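Local coordinates for protein adenosine deaminase 1 (Arthrobacter aurescens, PDB 3RYS) that probably catalyses the hydrolytic deamination of adenine to hypoxanthine, a step of purine salvage, using one zinc ion per subunit, at residues H19-G24 with E99-P104; E23-P28 with D280-F285; V275-D280 with G287-N292. All blocks are in the same frame, centred on the assembly; numbering follows the deposited sequence.

Contact 1: H19-G24 with E99-P104. With ZN (zinc ion), chain C; ADE (adenine), chain D.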
loop_
_atom_site.group_PDB
_atom_site.type_symbol
_atom_site.label_atom_id
_atom_site.label_comp_id
_atom_site.label_asym_id
_atom_site.label_seq_id
_atom_site.Cartn_x
_atom_site.Cartn_y
_atom_site.Cartn_z
ATOM N N HIS A 19 3.206 1.766 -0.031
ATOM C CA HIS A 19 1.752 1.682 -0.001
ATOM C C HIS A 19 1.302 0.428 -0.747
ATOM O O HIS A 19 1.215 0.422 -1.979
ATOM C CB HIS A 19 1.142 2.932 -0.644
ATOM C CG HIS A 19 -0.348 3.013 -0.531
ATOM N ND1 HIS A 19 -1.025 4.213 -0.468
ATOM C CD2 HIS A 19 -1.293 2.046 -0.467
ATOM C CE1 HIS A 19 -2.322 3.982 -0.379
ATOM N NE2 HIS A 19 -2.511 2.674 -0.371
ATOM N N LEU A 20 1.028 -0.636 0.001
ATOM C CA LEU A 20 0.648 -1.906 -0.601
ATOM C C LEU A 20 -0.058 -2.833 0.374
ATOM O O LEU A 20 0.470 -3.149 1.440
ATOM C CB LEU A 20 1.868 -2.618 -1.173
ATOM C CG LEU A 20 1.514 -4.019 -1.668
ATOM C CD1 LEU A 20 1.996 -4.207 -3.090
ATOM C CD2 LEU A 20 2.042 -5.114 -0.736
ATOM N N HIS A 21 -1.250 -3.278 -0.012
ATOM C CA HIS A 21 -2.032 -4.198 0.798
ATOM C C HIS A 21 -1.792 -5.632 0.348
ATOM O O HIS A 21 -2.007 -5.970 -0.814
ATOM C CB HIS A 21 -3.510 -3.856 0.683
ATOM C CG HIS A 21 -3.815 -2.425 0.982
ATOM N ND1 HIS A 21 -4.282 -2.003 2.208
ATOM C CD2 HIS A 21 -3.715 -1.314 0.215
ATOM C CE1 HIS A 21 -4.460 -0.695 2.182
ATOM N NE2 HIS A 21 -4.121 -0.253 0.986
ATOM N N ILE A 22 -1.340 -6.475 1.266
ATOM C CA ILE A 22 -0.995 -7.842 0.906
ATOM C C ILE A 22 -2.200 -8.604 0.353
ATOM O O ILE A 22 -2.057 -9.431 -0.545
ATOM C CB ILE A 22 -0.336 -8.599 2.080
ATOM C CG1 ILE A 22 0.523 -9.747 1.549
ATOM C CG2 ILE A 22 -1.379 -9.085 3.075
ATOM C CD1 ILE A 22 1.576 -9.303 0.555
ATOM N N GLU A 23 -3.386 -8.299 0.875
ATOM C CA GLU A 23 -4.624 -8.924 0.413
ATOM C C GLU A 23 -5.003 -8.461 -0.994
ATOM O O GLU A 23 -5.765 -9.136 -1.691
ATOM C CB GLU A 23 -5.775 -8.619 1.375
ATOM C CG GLU A 23 -5.566 -9.096 2.808
ATOM C CD GLU A 23 -4.838 -8.081 3.679
ATOM O OE1 GLU A 23 -4.047 -7.277 3.147
ATOM O OE2 GLU A 23 -5.057 -8.089 4.907
ATOM N N GLY A 24 -4.483 -7.304 -1.395
ATOM C CA GLY A 24 -4.747 -6.753 -2.714
ATOM C C GLY A 24 -3.777 -7.319 -3.729
ATOM O O GLY A 24 -3.795 -6.971 -4.911
ATOM N N GLU A 99 7.158 -2.012 2.343
ATOM C CA GLU A 99 6.475 -1.843 3.619
ATOM C C GLU A 99 5.005 -2.203 3.448
ATOM O O GLU A 99 4.233 -1.471 2.828
ATOM C CB GLU A 99 6.692 -0.437 4.183
ATOM C CG GLU A 99 8.130 -0.230 4.652
ATOM C CD GLU A 99 8.417 1.167 5.169
ATOM O OE1 GLU A 99 7.478 1.839 5.645
ATOM O OE2 GLU A 99 9.593 1.580 5.108
ATOM N N ILE A 100 4.637 -3.351 4.003
ATOM C CA ILE A 100 3.421 -4.050 3.610
ATOM C C ILE A 100 2.289 -3.931 4.619
ATOM O O ILE A 100 2.461 -4.196 5.809
ATOM C CB ILE A 100 3.734 -5.536 3.373
ATOM C CG1 ILE A 100 4.802 -5.669 2.285
ATOM C CG2 ILE A 100 2.477 -6.301 3.000
ATOM C CD1 ILE A 100 5.569 -6.973 2.330
ATOM N N MET A 101 1.121 -3.535 4.130
ATOM C CA MET A 101 -0.064 -3.456 4.974
ATOM C C MET A 101 -0.850 -4.762 5.008
ATOM O O MET A 101 -0.786 -5.590 4.096
ATOM C CB MET A 101 -0.976 -2.305 4.542
ATOM C CG MET A 101 -0.769 -1.029 5.335
ATOM S SD MET A 101 -1.802 0.323 4.739
ATOM C CE MET A 101 -0.871 0.851 3.307
ATOM N N MET A 102 -1.606 -4.921 6.082
ATOM C CA MET A 102 -2.388 -6.113 6.305
ATOM C C MET A 102 -3.579 -5.689 7.149
ATOM O O MET A 102 -3.438 -4.849 8.038
ATOM C CB MET A 102 -1.528 -7.135 7.035
ATOM C CG MET A 102 -2.282 -8.215 7.770
ATOM S SD MET A 102 -1.121 -9.138 8.794
ATOM C CE MET A 102 -2.227 -10.344 9.515
ATOM N N ASP A 103 -4.752 -6.241 6.854
ATOM C CA ASP A 103 -5.957 -5.915 7.606
ATOM C C ASP A 103 -6.292 -7.038 8.579
ATOM O O ASP A 103 -7.096 -7.919 8.266
ATOM C CB ASP A 103 -7.147 -5.678 6.668
ATOM C CG ASP A 103 -6.912 -4.540 5.684
ATOM O OD1 ASP A 103 -6.067 -3.662 5.967
ATOM O OD2 ASP A 103 -7.585 -4.524 4.626
ATOM N N PRO A 104 -5.686 -7.003 9.774
ATOM C CA PRO A 104 -5.919 -8.037 10.785
ATOM C C PRO A 104 -7.412 -8.328 10.953
ATOM O O PRO A 104 -7.810 -9.492 10.988
ATOM C CB PRO A 104 -5.366 -7.401 12.063
ATOM C CG PRO A 104 -4.388 -6.408 11.602
ATOM C CD PRO A 104 -4.879 -5.889 10.299
HETATM ZN ZN ZN C . -4.599 1.706 -0.200
HETATM N N9 ADE D . -8.193 -1.114 1.444
HETATM C C8 ADE D . -7.315 -1.683 0.559
HETATM N N7 ADE D . -6.843 -0.850 -0.345
HETATM C C5 ADE D . -7.461 0.352 -0.028
HETATM C C6 ADE D . -7.389 1.637 -0.608
HETATM N N6 ADE D . -6.627 1.916 -1.671
HETATM N N1 ADE D . -8.132 2.620 -0.050
HETATM C C2 ADE D . -8.894 2.329 1.015
HETATM N N3 ADE D . -9.045 1.164 1.649
HETATM C C4 ADE D . -8.296 0.208 1.071
HETATM O O HOH W 1 1.744 -0.450 2.588
HETATM O O HOH W 2 -3.901 -4.185 3.977
#

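Contact 2: E23-P28 with D280-F285. With ZN (zinc ion), chain C; ADE (adenine), chain D.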
loop_
_atom_site.group_PDB
_atom_site.type_symbol
_atom_site.label_atom_id
_atom_site.label_comp_id
_atom_site.label_asym_id
_atom_site.label_seq_id
_atom_site.Cartn_x
_atom_site.Cartn_y
_atom_site.Cartn_z
ATOM N N GLU A 23 -3.386 -8.299 0.875
ATOM C CA GLU A 23 -4.624 -8.924 0.413
ATOM C C GLU A 23 -5.003 -8.461 -0.994
ATOM O O GLU A 23 -5.765 -9.136 -1.691
ATOM C CB GLU A 23 -5.775 -8.619 1.375
ATOM C CG GLU A 23 -5.566 -9.096 2.808
ATOM C CD GLU A 23 -4.838 -8.081 3.679
ATOM O OE1 GLU A 23 -4.047 -7.277 3.147
ATOM O OE2 GLU A 23 -5.057 -8.089 4.907
ATOM N N GLY A 24 -4.483 -7.304 -1.395
ATOM C CA GLY A 24 -4.747 -6.753 -2.714
ATOM C C GLY A 24 -3.777 -7.319 -3.729
ATOM O O GLY A 24 -3.795 -6.971 -4.911
ATOM N N THR A 25 -2.933 -8.213 -3.236
ATOM C CA THR A 25 -1.925 -8.906 -4.017
ATOM C C THR A 25 -2.448 -10.244 -4.555
ATOM O O THR A 25 -1.808 -10.899 -5.388
ATOM C CB THR A 25 -0.703 -9.131 -3.129
ATOM O OG1 THR A 25 0.283 -8.140 -3.436
ATOM C CG2 THR A 25 -0.122 -10.513 -3.316
ATOM N N LEU A 26 -3.633 -10.620 -4.084
ATOM C CA LEU A 26 -4.237 -11.914 -4.377
ATOM C C LEU A 26 -4.731 -12.030 -5.819
ATOM O O LEU A 26 -5.766 -11.476 -6.183
ATOM C CB LEU A 26 -5.396 -12.166 -3.416
ATOM C CG LEU A 26 -5.702 -13.620 -3.073
ATOM C CD1 LEU A 26 -4.415 -14.354 -2.755
ATOM C CD2 LEU A 26 -6.668 -13.676 -1.897
ATOM N N GLN A 27 -3.984 -12.770 -6.628
ATOM C CA GLN A 27 -4.305 -12.955 -8.034
ATOM C C GLN A 27 -5.369 -14.051 -8.203
ATOM O O GLN A 27 -5.393 -15.017 -7.440
ATOM C CB GLN A 27 -3.023 -13.314 -8.794
ATOM C CG GLN A 27 -2.996 -12.839 -10.228
ATOM C CD GLN A 27 -2.992 -11.328 -10.344
ATOM O OE1 GLN A 27 -2.102 -10.652 -9.819
ATOM N NE2 GLN A 27 -3.983 -10.788 -11.050
ATOM N N PRO A 28 -6.263 -13.897 -9.194
ATOM C CA PRO A 28 -7.328 -14.874 -9.463
ATOM C C PRO A 28 -6.847 -16.323 -9.537
ATOM O O PRO A 28 -7.587 -17.222 -9.133
ATOM C CB PRO A 28 -7.876 -14.421 -10.815
ATOM C CG PRO A 28 -7.694 -12.941 -10.789
ATOM C CD PRO A 28 -6.396 -12.700 -10.046
ATOM N N ASP A 280 -0.523 -0.269 -4.606
ATOM C CA ASP A 280 -1.666 -0.314 -3.690
ATOM C C ASP A 280 -2.298 -1.705 -3.571
ATOM O O ASP A 280 -2.041 -2.427 -2.608
ATOM C CB ASP A 280 -2.717 0.732 -4.095
ATOM C CG ASP A 280 -3.782 0.931 -3.034
ATOM O OD1 ASP A 280 -4.857 1.475 -3.361
ATOM O OD2 ASP A 280 -3.545 0.544 -1.872
ATOM N N ASP A 281 -3.133 -2.062 -4.543
ATOM C CA ASP A 281 -3.750 -3.385 -4.608
ATOM C C ASP A 281 -3.506 -3.977 -6.006
ATOM O O ASP A 281 -4.386 -3.944 -6.870
ATOM C CB ASP A 281 -5.251 -3.288 -4.307
ATOM C CG ASP A 281 -5.545 -2.623 -2.959
ATOM O OD1 ASP A 281 -5.510 -3.337 -1.937
ATOM O OD2 ASP A 281 -5.835 -1.403 -2.913
ATOM N N PRO A 282 -2.301 -4.524 -6.227
ATOM C CA PRO A 282 -1.747 -4.910 -7.534
ATOM C C PRO A 282 -2.584 -5.909 -8.335
ATOM O O PRO A 282 -2.611 -5.825 -9.562
ATOM C CB PRO A 282 -0.407 -5.559 -7.173
ATOM C CG PRO A 282 -0.098 -5.097 -5.809
ATOM C CD PRO A 282 -1.398 -4.892 -5.124
ATOM N N ALA A 283 -3.231 -6.854 -7.663
ATOM C CA ALA A 283 -3.969 -7.894 -8.372
ATOM C C ALA A 283 -5.378 -7.436 -8.749
ATOM O O ALA A 283 -6.109 -8.152 -9.429
ATOM C CB ALA A 283 -4.014 -9.178 -7.552
ATOM N N TYR A 284 -5.745 -6.234 -8.317
ATOM C CA TYR A 284 -7.071 -5.690 -8.595
ATOM C C TYR A 284 -7.054 -4.535 -9.602
ATOM O O TYR A 284 -8.064 -4.254 -10.253
ATOM C CB TYR A 284 -7.738 -5.226 -7.296
ATOM C CG TYR A 284 -8.183 -6.356 -6.405
ATOM C CD1 TYR A 284 -7.280 -7.005 -5.573
ATOM C CD2 TYR A 284 -9.506 -6.775 -6.394
ATOM C CE1 TYR A 284 -7.681 -8.045 -4.755
ATOM C CE2 TYR A 284 -9.917 -7.811 -5.581
ATOM C CZ TYR A 284 -9.001 -8.443 -4.763
ATOM O OH TYR A 284 -9.407 -9.475 -3.948
ATOM N N PHE A 285 -5.913 -3.863 -9.717
ATOM C CA PHE A 285 -5.827 -2.671 -10.549
ATOM C C PHE A 285 -4.938 -2.908 -11.768
ATOM O O PHE A 285 -4.536 -1.965 -12.454
ATOM C CB PHE A 285 -5.348 -1.468 -9.725
ATOM C CG PHE A 285 -6.160 -1.226 -8.481
ATOM C CD1 PHE A 285 -7.544 -1.327 -8.508
ATOM C CD2 PHE A 285 -5.542 -0.888 -7.287
ATOM C CE1 PHE A 285 -8.299 -1.101 -7.363
ATOM C CE2 PHE A 285 -6.291 -0.660 -6.135
ATOM C CZ PHE A 285 -7.671 -0.769 -6.174
HETATM ZN ZN ZN C . -4.599 1.706 -0.200
HETATM N N9 ADE D . -8.193 -1.114 1.444
HETATM C C8 ADE D . -7.315 -1.683 0.559
HETATM N N7 ADE D . -6.843 -0.850 -0.345
HETATM C C5 ADE D . -7.461 0.352 -0.028
HETATM C C6 ADE D . -7.389 1.637 -0.608
HETATM N N6 ADE D . -6.627 1.916 -1.671
HETATM N N1 ADE D . -8.132 2.620 -0.050
HETATM C C2 ADE D . -8.894 2.329 1.015
HETATM N N3 ADE D . -9.045 1.164 1.649
HETATM C C4 ADE D . -8.296 0.208 1.071
#

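Contact 3: V275-D280 with G287-N292. With ZN (zinc ion), chain C; ADE (adenine), chain D.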
loop_
_atom_site.group_PDB
_atom_site.type_symbol
_atom_site.label_atom_id
_atom_site.label_comp_id
_atom_site.label_asym_id
_atom_site.label_seq_id
_atom_site.Cartn_x
_atom_site.Cartn_y
_atom_site.Cartn_z
ATOM N N VAL A 275 6.118 13.078 -3.163
ATOM C CA VAL A 275 5.309 11.952 -3.615
ATOM C C VAL A 275 6.136 10.772 -4.108
ATOM O O VAL A 275 7.274 10.931 -4.557
ATOM C CB VAL A 275 4.358 12.369 -4.750
ATOM C CG1 VAL A 275 3.218 13.228 -4.210
ATOM C CG2 VAL A 275 5.131 13.095 -5.843
ATOM N N CYS A 276 5.546 9.584 -4.021
ATOM C CA CYS A 276 6.139 8.385 -4.592
ATOM C C CYS A 276 5.057 7.511 -5.221
ATOM O O CYS A 276 3.866 7.715 -4.981
ATOM C CB CYS A 276 6.929 7.603 -3.539
ATOM S SG CYS A 276 5.944 6.937 -2.175
ATOM N N VAL A 277 5.485 6.543 -6.024
ATOM C CA VAL A 277 4.581 5.707 -6.807
ATOM C C VAL A 277 4.395 4.332 -6.169
ATOM O O VAL A 277 5.369 3.670 -5.808
ATOM C CB VAL A 277 5.111 5.539 -8.246
ATOM C CG1 VAL A 277 4.214 4.620 -9.051
ATOM C CG2 VAL A 277 5.229 6.897 -8.920
ATOM N N ASN A 278 3.140 3.913 -6.037
ATOM C CA ASN A 278 2.797 2.647 -5.396
ATOM C C ASN A 278 1.687 1.924 -6.159
ATOM O O ASN A 278 0.906 2.556 -6.872
ATOM C CB ASN A 278 2.362 2.888 -3.948
ATOM C CG ASN A 278 3.385 3.684 -3.153
ATOM O OD1 ASN A 278 3.476 4.909 -3.273
ATOM N ND2 ASN A 278 4.154 2.988 -2.325
ATOM N N SER A 279 1.611 0.603 -6.015
ATOM C CA SER A 279 0.608 -0.162 -6.757
ATOM C C SER A 279 -0.644 -0.444 -5.923
ATOM O O SER A 279 -1.690 -0.812 -6.467
ATOM C CB SER A 279 1.202 -1.455 -7.337
ATOM O OG SER A 279 1.595 -2.358 -6.323
ATOM N N ASP A 280 -0.523 -0.269 -4.606
ATOM C CA ASP A 280 -1.666 -0.314 -3.690
ATOM C C ASP A 280 -2.298 -1.705 -3.571
ATOM O O ASP A 280 -2.041 -2.427 -2.608
ATOM C CB ASP A 280 -2.717 0.732 -4.095
ATOM C CG ASP A 280 -3.782 0.931 -3.034
ATOM O OD1 ASP A 280 -4.857 1.475 -3.361
ATOM O OD2 ASP A 280 -3.545 0.544 -1.872
ATOM N N GLY A 287 -1.736 -4.238 -12.304
ATOM C CA GLY A 287 -0.343 -3.845 -12.374
ATOM C C GLY A 287 0.353 -3.594 -11.051
ATOM O O GLY A 287 -0.248 -3.127 -10.079
ATOM N N TYR A 288 1.644 -3.904 -11.029
ATOM C CA TYR A 288 2.478 -3.674 -9.860
ATOM C C TYR A 288 3.175 -2.318 -9.981
ATOM O O TYR A 288 2.855 -1.536 -10.875
ATOM C CB TYR A 288 3.464 -4.833 -9.694
ATOM C CG TYR A 288 2.756 -6.132 -9.363
ATOM C CD1 TYR A 288 2.066 -6.844 -10.342
ATOM C CD2 TYR A 288 2.750 -6.628 -8.066
ATOM C CE1 TYR A 288 1.403 -8.018 -10.038
ATOM C CE2 TYR A 288 2.091 -7.803 -7.750
ATOM C CZ TYR A 288 1.417 -8.493 -8.736
ATOM O OH TYR A 288 0.762 -9.660 -8.408
ATOM N N VAL A 289 4.106 -2.020 -9.083
ATOM C CA VAL A 289 4.739 -0.705 -9.108
ATOM C C VAL A 289 5.378 -0.424 -10.471
ATOM O O VAL A 289 5.185 0.651 -11.040
ATOM C CB VAL A 289 5.772 -0.525 -7.974
ATOM C CG1 VAL A 289 6.977 -1.429 -8.194
ATOM C CG2 VAL A 289 6.204 0.931 -7.882
ATOM N N ASP A 290 6.114 -1.397 -11.004
ATOM C CA ASP A 290 6.777 -1.220 -12.292
ATOM C C ASP A 290 5.764 -0.978 -13.403
ATOM O O ASP A 290 6.060 -0.298 -14.378
ATOM C CB ASP A 290 7.682 -2.413 -12.626
ATOM C CG ASP A 290 6.909 -3.711 -12.798
ATOM O OD1 ASP A 290 6.706 -4.131 -13.962
ATOM O OD2 ASP A 290 6.508 -4.309 -11.773
ATOM N N ASP A 291 4.566 -1.532 -13.248
ATOM C CA ASP A 291 3.481 -1.270 -14.185
ATOM C C ASP A 291 2.980 0.156 -14.033
ATOM O O ASP A 291 2.648 0.810 -15.021
ATOM C CB ASP A 291 2.333 -2.258 -13.980
ATOM C CG ASP A 291 2.678 -3.657 -14.454
ATOM O OD1 ASP A 291 3.155 -3.804 -15.607
ATOM O OD2 ASP A 291 2.469 -4.610 -13.672
ATOM N N ASN A 292 2.922 0.640 -12.795
ATOM C CA ASN A 292 2.537 2.025 -12.549
ATOM C C ASN A 292 3.533 2.972 -13.203
ATOM O O ASN A 292 3.146 3.963 -13.813
ATOM C CB ASN A 292 2.414 2.322 -11.052
ATOM C CG ASN A 292 1.096 1.830 -10.459
ATOM O OD1 ASN A 292 0.159 2.609 -10.272
ATOM N ND2 ASN A 292 1.019 0.535 -10.164
HETATM ZN ZN ZN C . -4.599 1.706 -0.200
HETATM N N9 ADE D . -8.193 -1.114 1.444
HETATM C C8 ADE D . -7.315 -1.683 0.559
HETATM N N7 ADE D . -6.843 -0.850 -0.345
HETATM C C5 ADE D . -7.461 0.352 -0.028
HETATM C C6 ADE D . -7.389 1.637 -0.608
HETATM N N6 ADE D . -6.627 1.916 -1.671
HETATM N N1 ADE D . -8.132 2.620 -0.050
HETATM C C2 ADE D . -8.894 2.329 1.015
HETATM N N3 ADE D . -9.045 1.164 1.649
HETATM C C4 ADE D . -8.296 0.208 1.071
HETATM O O HOH W 3 4.438 -3.674 -7.023
HETATM O O HOH W 4 -1.585 -0.799 -9.541
#

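Contact 1: H19-G24 with E99-P104
Glu23 accepts the backbone N-H of Asp103 on OE2, 2.7 Å from that N, through a nearly straight bond on the syn side of the carboxylate. The bend at chi2 (88°) turns CD out of the line of the chain and toward strand 95-102. OE1 takes a proton from a water that in turn accepts the N-H of His21 ND1 at 2.8 Å, which fixes the turn of the ring while NE2 binds zinc at 2.3 Å. An alanine in place of Glu23 would probably leave the Asp103 N-H without its acceptor and the water short of one partner, so that the His21 ring would be less firmly held. His19 and His21 form the His-X-His signature that follows the first strand of the deaminase TIM barrel; His199 and Asp280 complete the protein ligands. Met101 backs this pair: chi3 of -79° carries CE over one face of the His21 ring and to 4.0 Å from His19 CD2, while N7 of adenine lies over the opposite face. The backbones of His21 and Met101 form a single beta bridge, with Met101 N to Leu20 O (2.8 Å) and Ile22 N to Met101 O (3.0 Å). CG2 of Ile100 meets Ile22 CB at 3.7 Å and also touches Leu20 CD2.

Contact 2: E23-P28 with D280-F285
Gly24 O accepts the backbone N-H of Ala283 at 2.8 Å, with the N-H pointing almost straight down the carbonyl. Pro282 CD also lies beside this oxygen, and the Tyr284 ring presents its edge to it, with CD1 3.5 Å from Gly24 O. In Tyr284 chi1 of -72° sets CG anti to the carbonyl carbon, and the rim of the ring also borders Glu23 O. Phe62 of helix 59-69 meets the same ring edge-to-face. Gly24 has no side chain, and this lets the two loops approach backbone to backbone; a beta carbon here would run into Asp281 OD1. Farther along, the methyl of Ala283 points at the 23-28 loop and packs beside Leu26 O and Gln27 OE1. Gln27, at the N-cap position of helix 28-37, bends at chi2 (65°), which brings CD near this methyl; its OE1 also has a weak hydrogen bond with Tyr288 OH. The 280-285 loop is tightened by a turn in which Tyr284 N bonds to Asp281 O. At its start, Asp280 OD2 binds zinc at 2.3 Å, with OD1 hydrogen-bonded to Ser250, and Asp281 OD2 comes within 2.8 Å of adenine N7. Joining the loop after the first barrel strand to the loop after the eighth, with the metal aspartate at the head of the latter, is the arrangement of the adenosine deaminase TIM barrel at its catalytic mouth.

Contact 3: V275-D280 with G287-N292
Val277 packs on the aliphatic CB of Asn292, its CG1 3.5 Å from that atom, the two side chains crossing at a slant. The apolar pair across the contact is Val277 CG1 with Val289 CG2, a looser approach of 4.4 Å; the same CG2, anti to the backbone N, also borders Val277 O. Ser279 CB packs against the backbone entering the helix, 3.4 Å from Val289 N.

Direct hydrogen bonds secure the start of the helix. Tyr288 O receives both the backbone N-H and the side-chain amide of Asn292; the latter, ND2 to Tyr288 O at 2.9 Å, comes from above the carbonyl plane, about 62° out of it. Tyr288, at the N-cap position, gives its N-H to the anti lone pair of Asp291 OD2 three residues on.

Two waters bridge the segments. One accepts the N-H of Val289 at 2.7 Å and donates to Ser279 OG, whose strongest partner is Glu17. A second accepts from Asn292 ND2 at 3.0 Å and lies close to Ser279 O and Gly287 O. With both ND2 bonds in place and OD1 taking the N-H of Leu249, the Asn292 amide is held against turning.

In the fold, strand 275-277 runs parallel to strand 244-246 as the last strand of the barrel, and helix 289-300 follows it through loop 278-288, which carries the zinc ligand Asp280. Leu265 of helix 265-270 and Leu310 of helix 304-317 also touch Val277.

In the fold
All three contacts are buried and belong to one TIM barrel, contact 1 lying nearest the centre of the chain. Contacts 1 and 2 share Glu23 and Gly24, while contacts 2 and 3 share Asp280, so the loop after the first strand and the one after the last are tied round a single metal and its adenine. The seam between these loops is probably closed by backbone bonds of His19 and His21 with Asp280. Their chemistry follows their place: contact 1 combines strand-like pairing with sulfur and imidazole packing, contact 2 joins two loops through one backbone bond, and contact 3, whose packing residues lie farther from adenine than the shared Asp280, relies on bridging waters and small apolar groups between strand and helix.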